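Local coordinates for matrix protein VP40 (Lake Victoria marburgvirus, PDB 5B0V) that drives assembly and budding of virus particles as the filoviral matrix protein, recruits host budding machinery and antagonises interferon signalling, at the interface of chains A and B. Coordinates in Å, arbitrary orientation; residue numbers count along the deposited sequence, not the author numbering. Chains: chain A/B, Matrix protein VP40.

The interface of chains A and B. Residues chain A 54-57, 118; chain B 54-57, 118.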
loop_
_atom_site.group_PDB
_atom_site.type_symbol
_atom_site.label_atom_id
_atom_site.label_comp_id
_atom_site.label_asym_id
_atom_site.label_seq_id
_atom_site.Cartn_x
_atom_site.Cartn_y
_atom_site.Cartn_z
ATOM N N THR A 54 -3.455 -0.480 10.750
ATOM C CA THR A 54 -3.015 -0.123 9.410
ATOM C C THR A 54 -4.203 0.062 8.484
ATOM O O THR A 54 -5.217 -0.556 8.639
ATOM C CB THR A 54 -1.997 -1.133 8.809
ATOM O OG1 THR A 54 -2.687 -2.230 8.208
ATOM C CG2 THR A 54 -1.047 -1.655 9.874
ATOM N N PRO A 55 -4.057 0.911 7.483
ATOM C CA PRO A 55 -5.202 1.153 6.660
ATOM C C PRO A 55 -5.324 0.187 5.513
ATOM O O PRO A 55 -4.421 -0.591 5.227
ATOM C CB PRO A 55 -4.941 2.559 6.121
ATOM C CG PRO A 55 -3.454 2.684 6.099
ATOM C CD PRO A 55 -2.881 1.692 7.062
ATOM N N ASN A 56 -6.436 0.267 4.820
ATOM C CA ASN A 56 -6.472 -0.347 3.519
ATOM C C ASN A 56 -6.884 0.710 2.534
ATOM O O ASN A 56 -7.123 1.855 2.891
ATOM C CB ASN A 56 -7.370 -1.581 3.482
ATOM C CG ASN A 56 -8.742 -1.286 3.975
ATOM O OD1 ASN A 56 -9.430 -0.452 3.422
ATOM N ND2 ASN A 56 -9.133 -1.944 5.053
ATOM N N TYR A 57 -6.931 0.344 1.276
ATOM C CA TYR A 57 -6.817 1.340 0.238
ATOM C C TYR A 57 -8.096 1.462 -0.539
ATOM O O TYR A 57 -8.854 0.503 -0.705
ATOM C CB TYR A 57 -5.636 0.991 -0.707
ATOM C CG TYR A 57 -5.676 1.694 -2.037
ATOM C CD1 TYR A 57 -5.229 3.008 -2.169
ATOM C CD2 TYR A 57 -6.198 1.067 -3.147
ATOM C CE1 TYR A 57 -5.283 3.668 -3.392
ATOM C CE2 TYR A 57 -6.255 1.706 -4.375
ATOM C CZ TYR A 57 -5.797 3.007 -4.501
ATOM O OH TYR A 57 -5.884 3.630 -5.729
ATOM N N LEU A 118 0.519 2.832 3.523
ATOM C CA LEU A 118 -0.266 1.632 3.791
ATOM C C LEU A 118 0.447 0.627 4.706
ATOM O O LEU A 118 -0.200 -0.260 5.244
ATOM C CB LEU A 118 -0.648 0.962 2.480
ATOM C CG LEU A 118 -1.571 1.771 1.581
ATOM C CD1 LEU A 118 -1.650 1.147 0.201
ATOM C CD2 LEU A 118 -2.954 1.874 2.199
ATOM N N THR B 54 -9.527 -4.814 -0.616
ATOM C CA THR B 54 -8.105 -4.599 -0.527
ATOM C C THR B 54 -7.546 -4.992 0.821
ATOM O O THR B 54 -8.224 -4.975 1.813
ATOM C CB THR B 54 -7.711 -3.146 -0.834
ATOM O OG1 THR B 54 -7.805 -2.345 0.343
ATOM C CG2 THR B 54 -8.574 -2.571 -1.936
ATOM N N PRO B 55 -6.277 -5.355 0.859
ATOM C CA PRO B 55 -5.802 -5.910 2.104
ATOM C C PRO B 55 -5.232 -4.873 3.025
ATOM O O PRO B 55 -5.052 -3.729 2.615
ATOM C CB PRO B 55 -4.695 -6.861 1.649
ATOM C CG PRO B 55 -4.218 -6.304 0.356
ATOM C CD PRO B 55 -5.294 -5.469 -0.235
ATOM N N ASN B 56 -4.997 -5.302 4.263
ATOM C CA ASN B 56 -4.279 -4.594 5.301
ATOM C C ASN B 56 -2.934 -5.229 5.426
ATOM O O ASN B 56 -2.778 -6.362 5.061
ATOM C CB ASN B 56 -4.966 -4.804 6.641
ATOM C CG ASN B 56 -6.282 -4.112 6.709
ATOM O OD1 ASN B 56 -7.248 -4.475 6.026
ATOM N ND2 ASN B 56 -6.323 -3.074 7.493
ATOM N N TYR B 57 -1.989 -4.544 6.026
ATOM C CA TYR B 57 -0.657 -5.047 6.054
ATOM C C TYR B 57 -0.312 -5.511 7.448
ATOM O O TYR B 57 -0.756 -4.956 8.448
ATOM C CB TYR B 57 0.318 -3.963 5.563
ATOM C CG TYR B 57 1.737 -4.230 5.956
ATOM C CD1 TYR B 57 2.519 -5.129 5.236
ATOM C CD2 TYR B 57 2.283 -3.629 7.070
ATOM C CE1 TYR B 57 3.823 -5.398 5.607
ATOM C CE2 TYR B 57 3.580 -3.895 7.452
ATOM C CZ TYR B 57 4.352 -4.771 6.716
ATOM O OH TYR B 57 5.643 -5.034 7.116
ATOM N N LEU B 118 -0.819 -3.999 -2.067
ATOM C CA LEU B 118 -1.762 -3.386 -1.148
ATOM C C LEU B 118 -2.794 -2.500 -1.842
ATOM O O LEU B 118 -3.805 -2.153 -1.226
ATOM C CB LEU B 118 -1.028 -2.602 -0.059
ATOM C CG LEU B 118 -0.186 -3.455 0.880
ATOM C CD1 LEU B 118 0.726 -2.567 1.727
ATOM C CD2 LEU B 118 -1.056 -4.325 1.783
#
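The hydroxyl OG1 of B:Thr54 is the best-held polar atom, gripped by two hydrogen bonds from one residue of the partner. B:Thr54 OG1 accepts from the backbone N of A:Tyr57 at 3.0 Å, along a nearly straight line. The same B:Thr54 OG1 donates to the carbonyl O of A:Tyr57 at 3.2 Å, arriving in the carbonyl plane on a lone pair. A side-chain hydroxyl thus reads both polar groups of one backbone residue. What puts it there is the torsion: OG1 sits in the crowded position between the backbone N and the carbonyl carbon (chi1 86°), while CG2 lies anti to the carbonyl carbon and touches A:Tyr57 O.

The clamp repeats across the two-fold, modelled slightly longer. A:Thr54 OG1 accepts from the backbone N of B:Tyr57 at 3.3 Å, and its return bond to B:Tyr57 O is weak.

Near the axis the two asparagines break the symmetry. A:Asn56 takes the crowded rotamer (chi1 54°), whereas B:Asn56 turns CG anti to its carbonyl carbon (chi1 -69°). Their side chains cross obliquely with the amide planes almost perpendicular, and A:Asn56 ND2 reaches B:Asn56 OD1 in a weak hydrogen bond of 3.3 Å. A:Asn56 CB also packs against the carbonyl O of B:Pro55.

On the opposite side of the paired 54-57 backbones from the asparagine amides, the A:Leu118 and B:Leu118 side chains slide past each other in opposite directions, CD1 of A:Leu118 lying 3.8 Å from CB of B:Leu118. Each leucine's carbonyl O meets the CB of the partner's Tyr57.

In the fold, this patch of the VP40 dimer interface pairs the loop and first residues of strand 56-59 with the same segment of the partner, and the C-terminal end of helix 110-119 with its twin.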